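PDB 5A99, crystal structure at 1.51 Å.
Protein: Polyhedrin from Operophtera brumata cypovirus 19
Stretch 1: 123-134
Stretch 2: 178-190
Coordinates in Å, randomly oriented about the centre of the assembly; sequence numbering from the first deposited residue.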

# COMPACT_ATOMS: atom_id res chain seq x y z
N SER A 123 -13.96 -3.39 16.93
CA SER A 123 -13.05 -3.62 15.82
C SER A 123 -11.69 -2.97 16.08
O SER A 123 -10.75 -3.15 15.31
N VAL A 124 -11.58 -2.19 17.15
CA VAL A 124 -10.32 -1.49 17.38
C VAL A 124 -9.22 -2.45 17.82
O VAL A 124 -9.29 -3.05 18.89
N TRP A 125 -8.20 -2.59 16.98
CA TRP A 125 -7.16 -3.58 17.16
C TRP A 125 -5.81 -2.91 16.96
O TRP A 125 -5.62 -2.15 16.02
N PHE A 126 -4.87 -3.18 17.85
CA PHE A 126 -3.61 -2.46 17.87
C PHE A 126 -2.53 -3.40 18.40
O PHE A 126 -2.67 -3.96 19.48
N ARG A 127 -1.46 -3.58 17.62
CA ARG A 127 -0.43 -4.55 17.98
C ARG A 127 0.95 -4.02 17.65
O ARG A 127 1.25 -3.72 16.49
N VAL A 128 1.77 -3.88 18.68
CA VAL A 128 3.17 -3.53 18.49
C VAL A 128 3.97 -4.82 18.46
O VAL A 128 4.17 -5.46 19.50
N ASN A 129 4.38 -5.24 17.27
CA ASN A 129 5.30 -6.36 17.16
C ASN A 129 6.73 -5.91 17.45
O ASN A 129 7.03 -4.72 17.47
N LYS A 130 7.61 -6.88 17.68
CA LYS A 130 9.04 -6.65 17.67
C LYS A 130 9.47 -6.29 16.25
O LYS A 130 8.71 -6.47 15.29
N TYR A 131 10.71 -5.84 16.10
CA TYR A 131 11.28 -5.58 14.78
C TYR A 131 11.10 -6.78 13.85
O TYR A 131 10.82 -6.62 12.66
N ASN A 132 11.28 -7.99 14.39
CA ASN A 132 11.28 -9.20 13.57
C ASN A 132 9.90 -9.50 12.99
O ASN A 132 9.77 -10.33 12.10
N ASN A 133 8.89 -8.81 13.51
CA ASN A 133 7.54 -8.79 12.95
C ASN A 133 6.85 -10.15 12.92
O ASN A 133 6.07 -10.45 12.00
N ILE A 134 7.11 -10.96 13.95
CA ILE A 134 6.39 -12.21 14.14
C ILE A 134 5.38 -12.04 15.25
O ILE A 134 5.71 -11.63 16.37
N LEU A 178 6.16 -3.53 28.39
CA LEU A 178 4.87 -4.02 27.92
C LEU A 178 4.79 -3.96 26.39
O LEU A 178 3.99 -4.65 25.78
N PHE A 179 5.62 -3.12 25.79
CA PHE A 179 5.66 -2.97 24.34
C PHE A 179 7.10 -3.05 23.91
O PHE A 179 7.98 -2.56 24.61
N PRO A 180 7.35 -3.67 22.75
CA PRO A 180 8.72 -3.78 22.23
C PRO A 180 9.45 -2.42 22.15
O PRO A 180 8.84 -1.41 21.79
N CYS A 181 10.73 -2.43 22.50
CA CYS A 181 11.58 -1.24 22.37
C CYS A 181 11.75 -0.77 20.94
O CYS A 181 11.91 0.42 20.70
N HIS A 182 11.74 -1.71 20.01
CA HIS A 182 12.03 -1.45 18.60
C HIS A 182 10.84 -1.93 17.80
O HIS A 182 10.79 -3.07 17.34
N PRO A 183 9.84 -1.05 17.64
CA PRO A 183 8.48 -1.44 17.27
C PRO A 183 8.20 -1.58 15.79
O PRO A 183 8.80 -0.90 14.94
N VAL A 184 7.31 -2.52 15.49
CA VAL A 184 6.58 -2.59 14.23
C VAL A 184 5.12 -2.41 14.68
O VAL A 184 4.72 -2.95 15.71
N ILE A 185 4.34 -1.64 13.95
CA ILE A 185 3.00 -1.33 14.43
C ILE A 185 1.91 -1.62 13.41
O ILE A 185 1.97 -1.15 12.27
N SER A 186 0.92 -2.40 13.84
CA SER A 186 -0.27 -2.73 13.05
C SER A 186 -1.54 -2.29 13.80
O SER A 186 -1.64 -2.43 15.02
N PHE A 187 -2.51 -1.74 13.07
CA PHE A 187 -3.82 -1.46 13.66
C PHE A 187 -4.96 -1.51 12.64
O PHE A 187 -4.74 -1.54 11.42
N ALA A 188 -6.17 -1.58 13.16
CA ALA A 188 -7.36 -1.63 12.33
C ALA A 188 -8.52 -1.08 13.11
O ALA A 188 -8.57 -1.16 14.34
N VAL A 189 -9.47 -0.54 12.37
CA VAL A 189 -10.72 -0.09 12.93
C VAL A 189 -11.71 0.15 11.79
O VAL A 189 -11.32 0.64 10.73
N GLN A 190 -12.98 -0.19 12.01
CA GLN A 190 -14.03 0.08 11.04
C GLN A 190 -15.08 0.96 11.69
O GLN A 190 -15.15 1.07 12.93

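The two strands run antiparallel, and side chains alternate between the two faces of the sheet. Phe126, Val128, Ile185 and Phe187 share one face. Trp125, Arg127, Asn129, Val184, Ser186 and Ala188 share the other.

Leu178 (m) does not touch stretch 1. Phe179 (chi1 m) points sideways, and its ring CD1 lies 3.8 Å from Val128 CG2. Pro180 points toward stretch 1. Pro180 CD is 3.7 Å from Val128 CG1, and Pro180 CG is 3.4 Å from Val128 O, so the ring covers both side chain and backbone there. Cys181 (m) points away and touches nothing in stretch 1. His182 (m) points sideways and its end leads away; its contacts run mainly through its backbone. Pro183 points away overall, yet its CB sits 3.5 Å from Val128 CG1. Val128 (t) thus touches Phe179, Pro180, Pro183 and Ile185.

Val184 (t) pairs with Asn129 (m). Val184 CG2 lies 3.4 Å from Lys130 O and 3.7 Å from Tyr131 O, and Val184 CG1 lies 3.5 Å from Asn133 OD1. The valine thus packs against the Lys130 to Asn133 type I turn. Asn129 ND2 donates a hydrogen bond to OD1 of Asn133 (t) at 3.1 Å.

Ile185 (m) reaches two neighbours on its face. Ile185 CG1 is 4.1 Å from Val128 CG2, and Ile185 CG2 is 3.9 Å from Phe126 CE1.

Ser186 (m) pairs with Arg127, whose chi1 and chi2 are t and chi3 is p. Ser186 OG is 3.6 Å from Arg127 NH2. Water 1 links the two residues: it donates to Ser186 OG at 2.9 Å and to Arg127 O at 2.8 Å, and accepts from Arg127 NE at 3.0 Å. Ser186 CB also lies 3.7 Å from CH2 of Trp125 (t), whose ring end comes nearer to stretch 2. Ser186 O sits over one face of that ring.

Phe187 (p) starts on the Phe126 face, but its end leads away. Its closest contact with Phe126 is at the base: Phe187 CB is 3.8 Å from CD1 of Phe126 (t). Ala188 CB lies 4.0 Å from Trp125 CE3. Val189 (p) points sideways, with CG2 3.7 Å from CG2 of Val124 (t).

Gln190 (p, then t) also points sideways. Gln190 CG is 3.4 Å from OG of Ser123 (p), which points toward stretch 2. Gln190 N donates to Ser123 OG at 2.9 Å, a nearly straight hydrogen bond that ties a side chain to the backbone.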

# COMPACT_ATOMS: atom_id res chain seq x y z
CB SER A 123 -13.65 -3.08 14.51
OG SER A 123 -13.55 -1.67 14.44
CB VAL A 124 -10.48 -0.34 18.39
CG1 VAL A 124 -9.14 0.29 18.64
CG2 VAL A 124 -11.47 0.69 17.88
CB TRP A 125 -7.37 -4.72 16.15
CG TRP A 125 -6.25 -5.71 16.10
CD1 TRP A 125 -6.02 -6.73 16.99
CD2 TRP A 125 -5.23 -5.82 15.10
NE1 TRP A 125 -4.92 -7.44 16.61
CE2 TRP A 125 -4.41 -6.91 15.45
CE3 TRP A 125 -4.93 -5.09 13.94
CZ2 TRP A 125 -3.31 -7.30 14.69
CZ3 TRP A 125 -3.83 -5.49 13.17
CH2 TRP A 125 -3.04 -6.58 13.56
CB PHE A 126 -3.77 -1.21 18.76
CG PHE A 126 -2.54 -0.37 18.85
CD1 PHE A 126 -2.26 0.59 17.88
CD2 PHE A 126 -1.66 -0.53 19.91
CE1 PHE A 126 -1.12 1.36 17.97
CE2 PHE A 126 -0.51 0.24 20.00
CZ PHE A 126 -0.24 1.18 19.04
CB ARG A 127 -0.65 -5.88 17.22
CG ARG A 127 0.31 -7.01 17.61
CD ARG A 127 0.12 -8.21 16.73
NE ARG A 127 0.43 -7.86 15.34
CZ ARG A 127 0.05 -8.56 14.28
NH1 ARG A 127 -0.67 -9.65 14.42
NH2 ARG A 127 0.40 -8.15 13.06
CB VAL A 128 3.69 -2.62 19.63
CG1 VAL A 128 5.13 -2.19 19.35
CG2 VAL A 128 2.81 -1.41 19.80
CB ASN A 129 5.25 -6.98 15.77
CG ASN A 129 4.16 -8.03 15.63
OD1 ASN A 129 3.51 -8.41 16.61
ND2 ASN A 129 3.97 -8.52 14.42
CB LYS A 130 9.78 -7.92 18.07
CG LYS A 130 9.47 -8.47 19.45
CD LYS A 130 10.32 -9.72 19.69
CE LYS A 130 10.26 -10.21 21.13
NZ LYS A 130 11.31 -9.58 22.01
CB TYR A 131 12.76 -5.23 14.91
CG TYR A 131 13.42 -4.72 13.64
CD1 TYR A 131 13.79 -5.60 12.62
CD2 TYR A 131 13.69 -3.37 13.47
CE1 TYR A 131 14.40 -5.13 11.45
CE2 TYR A 131 14.31 -2.90 12.33
CZ TYR A 131 14.65 -3.78 11.32
OH TYR A 131 15.25 -3.28 10.19
CB ASN A 132 11.83 -10.40 14.35
CG ASN A 132 10.99 -10.77 15.58
OD1 ASN A 132 9.78 -10.55 15.63
ND2 ASN A 132 11.64 -11.35 16.58
CB ASN A 133 7.58 -8.19 11.54
CG ASN A 133 6.20 -7.90 10.97
OD1 ASN A 133 5.25 -7.59 11.70
ND2 ASN A 133 6.09 -8.00 9.66
CB ILE A 134 7.34 -13.39 14.44
CG1 ILE A 134 8.32 -13.57 13.27
CG2 ILE A 134 6.54 -14.68 14.70
CD1 ILE A 134 9.49 -14.47 13.59
CB LEU A 178 3.73 -3.21 28.54
CG LEU A 178 3.69 -3.23 30.07
CD1 LEU A 178 2.69 -2.20 30.61
CD2 LEU A 178 3.37 -4.63 30.59
CB PHE A 179 5.09 -1.62 23.90
CG PHE A 179 3.66 -1.42 24.29
CD1 PHE A 179 2.64 -1.99 23.54
CD2 PHE A 179 3.34 -0.67 25.40
CE1 PHE A 179 1.32 -1.80 23.89
CE2 PHE A 179 2.02 -0.48 25.77
CZ PHE A 179 1.01 -1.05 25.02
CB PRO A 180 8.50 -4.37 20.84
CG PRO A 180 7.26 -5.21 20.99
CD PRO A 180 6.39 -4.45 21.95
CB CYS A 181 12.98 -1.54 22.92
SG CYS A 181 13.22 -1.23 24.67
CB HIS A 182 13.31 -2.17 18.18
CG HIS A 182 14.45 -1.97 19.14
ND1 HIS A 182 15.28 -0.87 19.09
CD2 HIS A 182 14.88 -2.72 20.18
CE1 HIS A 182 16.17 -0.95 20.06
NE2 HIS A 182 15.95 -2.06 20.74
CB PRO A 183 7.64 -0.29 17.84
CG PRO A 183 8.52 0.90 17.69
CD PRO A 183 9.94 0.38 17.94
CB VAL A 184 6.75 -3.94 13.54
CG1 VAL A 184 5.65 -4.16 12.51
CG2 VAL A 184 8.15 -4.06 12.89
CB ILE A 185 2.90 0.12 14.91
CG1 ILE A 185 3.74 0.31 16.19
CG2 ILE A 185 1.47 0.50 15.21
CD1 ILE A 185 3.94 1.75 16.55
CB SER A 186 -0.33 -4.24 12.78
OG SER A 186 0.90 -4.70 12.24
CB PHE A 187 -3.81 -0.14 14.45
CG PHE A 187 -3.50 1.06 13.62
CD1 PHE A 187 -4.45 1.62 12.79
CD2 PHE A 187 -2.25 1.66 13.68
CE1 PHE A 187 -4.17 2.74 12.02
CE2 PHE A 187 -1.96 2.78 12.93
CZ PHE A 187 -2.92 3.32 12.09
CB ALA A 188 -7.66 -3.03 11.89
CB VAL A 189 -10.53 1.19 13.78
CG1 VAL A 189 -9.83 2.28 13.00
CG2 VAL A 189 -11.87 1.68 14.32
CB GLN A 190 -14.67 -1.24 10.55
CG GLN A 190 -15.43 -1.99 11.62
CD GLN A 190 -16.23 -3.17 11.08
OE1 GLN A 190 -16.20 -3.49 9.89
NE2 GLN A 190 -16.96 -3.83 11.98
O HOH W 1 2.23 -5.62 14.61